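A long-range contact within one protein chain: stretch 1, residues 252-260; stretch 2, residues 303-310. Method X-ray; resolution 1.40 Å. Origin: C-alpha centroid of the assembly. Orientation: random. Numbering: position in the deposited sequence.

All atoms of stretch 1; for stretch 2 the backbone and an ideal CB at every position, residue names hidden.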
# COMPACT_ATOMS: atom_id res chain seq x y z
N SER A 252 -19.75 -16.14 1.23
CA SER A 252 -18.91 -17.21 1.72
C SER A 252 -19.27 -18.50 0.99
O SER A 252 -20.41 -18.70 0.59
CB SER A 252 -19.10 -17.40 3.22
OG SER A 252 -18.71 -16.23 3.93
N ALA A 253 -18.27 -19.37 0.83
CA ALA A 253 -18.47 -20.65 0.16
C ALA A 253 -17.66 -21.70 0.91
O ALA A 253 -16.54 -21.44 1.33
CB ALA A 253 -18.01 -20.57 -1.29
N THR A 254 -18.25 -22.88 1.08
CA THR A 254 -17.58 -23.96 1.79
C THR A 254 -17.64 -25.26 0.99
O THR A 254 -18.68 -25.60 0.43
CB THR A 254 -18.23 -24.21 3.17
OG1 THR A 254 -18.14 -23.02 3.96
CG2 THR A 254 -17.52 -25.34 3.90
N GLY A 255 -16.52 -25.96 0.93
CA GLY A 255 -16.46 -27.21 0.20
C GLY A 255 -15.08 -27.83 0.25
O GLY A 255 -14.13 -27.21 0.74
N ALA A 256 -14.96 -29.06 -0.23
CA ALA A 256 -13.67 -29.74 -0.23
C ALA A 256 -12.72 -29.00 -1.17
O ALA A 256 -13.12 -28.59 -2.26
CB ALA A 256 -13.84 -31.18 -0.68
N LEU A 257 -11.47 -28.84 -0.75
CA LEU A 257 -10.48 -28.16 -1.56
C LEU A 257 -10.00 -29.05 -2.70
O LEU A 257 -9.57 -30.18 -2.47
CB LEU A 257 -9.28 -27.74 -0.70
CG LEU A 257 -8.20 -26.91 -1.40
CD1 LEU A 257 -8.78 -25.57 -1.84
CD2 LEU A 257 -7.03 -26.69 -0.45
N ALA A 258 -10.08 -28.53 -3.92
CA ALA A 258 -9.64 -29.26 -5.10
C ALA A 258 -8.88 -28.29 -5.99
O ALA A 258 -9.25 -27.12 -6.11
CB ALA A 258 -10.84 -29.82 -5.85
N GLU A 259 -7.80 -28.76 -6.61
CA GLU A 259 -7.00 -27.90 -7.47
C GLU A 259 -7.15 -28.20 -8.95
O GLU A 259 -7.21 -29.35 -9.37
CB GLU A 259 -5.53 -27.99 -7.08
CG GLU A 259 -4.58 -27.40 -8.12
CD GLU A 259 -3.17 -27.22 -7.60
OE1 GLU A 259 -2.66 -28.13 -6.92
OE2 GLU A 259 -2.56 -26.17 -7.90
N CYS A 260 -7.21 -27.13 -9.74
CA CYS A 260 -7.31 -27.26 -11.18
C CYS A 260 -5.88 -27.22 -11.70
O CYS A 260 -5.28 -26.15 -11.79
CB CYS A 260 -8.11 -26.09 -11.77
SG CYS A 260 -8.37 -26.24 -13.56
N UNK A 303 -17.07 -24.61 -9.63
CA UNK A 303 -16.56 -24.27 -8.30
C UNK A 303 -17.49 -23.37 -7.50
O UNK A 303 -18.15 -22.48 -8.05
CB UNK A 303 -15.20 -23.59 -8.43
N UNK A 304 -17.54 -23.60 -6.19
CA UNK A 304 -18.38 -22.81 -5.29
C UNK A 304 -17.58 -21.60 -4.79
O UNK A 304 -18.14 -20.54 -4.53
CB UNK A 304 -18.87 -23.66 -4.12
N UNK A 305 -16.27 -21.80 -4.66
CA UNK A 305 -15.38 -20.75 -4.21
C UNK A 305 -14.09 -20.89 -4.99
O UNK A 305 -13.77 -21.99 -5.45
CB UNK A 305 -15.14 -20.82 -2.70
N UNK A 306 -13.34 -19.80 -5.15
CA UNK A 306 -12.11 -19.86 -5.93
C UNK A 306 -10.92 -19.20 -5.24
O UNK A 306 -11.04 -18.11 -4.68
CB UNK A 306 -12.34 -19.20 -7.29
N UNK A 307 -9.77 -19.87 -5.31
CA UNK A 307 -8.54 -19.36 -4.73
C UNK A 307 -7.44 -19.40 -5.78
O UNK A 307 -6.99 -20.47 -6.19
CB UNK A 307 -8.14 -20.16 -3.49
N UNK A 308 -7.02 -18.22 -6.23
CA UNK A 308 -5.97 -18.11 -7.23
C UNK A 308 -4.65 -17.79 -6.54
O UNK A 308 -4.58 -16.85 -5.74
CB UNK A 308 -6.31 -17.04 -8.27
N UNK A 309 -3.61 -18.57 -6.82
CA UNK A 309 -2.31 -18.30 -6.22
C UNK A 309 -1.29 -17.90 -7.26
O UNK A 309 -1.36 -18.31 -8.42
CB UNK A 309 -1.81 -19.52 -5.45
N UNK A 310 -0.34 -17.07 -6.84
CA UNK A 310 0.70 -16.55 -7.73
C UNK A 310 1.55 -17.59 -8.42
O UNK A 310 1.85 -18.65 -7.87
CB UNK A 310 1.62 -15.62 -6.94

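The two stretches cross nearly at right angles, 86° between their N-to-C directions, so no ladder of backbone hydrogen bonds joins them, and they meet at a few points through side chains and some main-chain atoms.

At position 303 nothing of stretch 1 lies within 5.5 Å of the ideal CB, and stretch 1 sets no preference there. The residue is Ala303, which makes no contact.

Position 304 points its CA-to-CB bond toward stretch 1. The ideal CB sits 4.3 Å from Ala253 CB and 4.9 Å from Thr254 O, a backbone carbonyl. A short apolar side chain could rest against the alanine; a longer one ending in a donor, such as lysine, arginine or glutamine, could also seek an acceptor along the strand. The residue is Lys304. Its chain (chi1 m, chi2 t, chi3 p, chi4 t) carries the ammonium group to the carbonyl, where NZ donates a hydrogen bond to Thr254 O at 2.8 Å. Its own backbone is close as well, with Lys304 O 3.2 Å from Ala253 CB.

Position 305 is the tightest. Here the CA atoms come nearest, with Ala253 CA 5.4 Å from the CA of position 305, and an ideal CB would lie only 3.2 Å from Ala253 CB, too close for two carbons. Phi/psi of -142/155 is ordinary for a strand, so the backbone angles do not demand glycine; the lack of space favours it. Gly305 lets its CA pack 3.9 Å from Ala253 CB.

Position 306 is turned out of reach, as expected from the alternation of a strand; stretch 1 offers no partner and sets no limit here, so many side chains would do. Ile306 touches nothing in stretch 1.

Position 307 points toward stretch 1 again, but its ideal CB has no neighbour there within 5.5 Å. The side chain of Leu257 extends into this gap, so a medium or large apolar residue, such as leucine, isoleucine or methionine, would suit. The residue is Ile307, chi1 m and chi2 t, whose CD1 meets Leu257 CD1 at 4.4 Å, a modest apolar contact.

Position 308 is out of reach, and stretch 1 leaves the choice open. Val308 makes no contact.

Position 309 faces stretch 1 across a wide space, with the carboxylate of Glu259 extended on the far side. A long side chain with a donor at its tip would fit: tyrosine, lysine or arginine. In Tyr309, with chi1 p, the ring spans the distance and OH donates to Glu259 OE2 at 2.6 Å, a short bond. The carboxylate oxygen lies at the ring edge, near its plane, well placed to receive the hydroxyl proton.

Position 310 lies farther off still, where stretch 1 favours no type, and Ser310 takes no part.

Stretch 2, residues 303-310: AKGIIVYS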
# COMPACT_ATOMS: atom_id res chain seq x y z
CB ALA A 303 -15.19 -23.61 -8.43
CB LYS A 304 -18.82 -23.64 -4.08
CG LYS A 304 -19.82 -24.73 -4.40
CD LYS A 304 -20.19 -25.52 -3.15
CE LYS A 304 -20.84 -24.64 -2.10
NZ LYS A 304 -21.20 -25.44 -0.88
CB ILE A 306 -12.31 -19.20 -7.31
CG1 ILE A 306 -13.51 -19.84 -8.02
CG2 ILE A 306 -11.06 -19.37 -8.16
CD1 ILE A 306 -13.95 -19.11 -9.27
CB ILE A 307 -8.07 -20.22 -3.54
CG1 ILE A 307 -9.14 -20.25 -2.45
CG2 ILE A 307 -6.77 -19.65 -2.98
CD1 ILE A 307 -8.83 -21.22 -1.32
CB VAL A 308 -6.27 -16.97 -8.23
CG1 VAL A 308 -5.13 -16.83 -9.23
CG2 VAL A 308 -7.58 -17.25 -8.96
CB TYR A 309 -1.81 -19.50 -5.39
CG TYR A 309 -1.50 -20.78 -6.14
CD1 TYR A 309 -2.52 -21.67 -6.50
CD2 TYR A 309 -0.18 -21.13 -6.43
CE1 TYR A 309 -2.23 -22.88 -7.13
CE2 TYR A 309 0.12 -22.34 -7.06
CZ TYR A 309 -0.91 -23.21 -7.40
OH TYR A 309 -0.61 -24.42 -8.00
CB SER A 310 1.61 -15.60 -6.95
OG SER A 310 0.87 -14.53 -6.39
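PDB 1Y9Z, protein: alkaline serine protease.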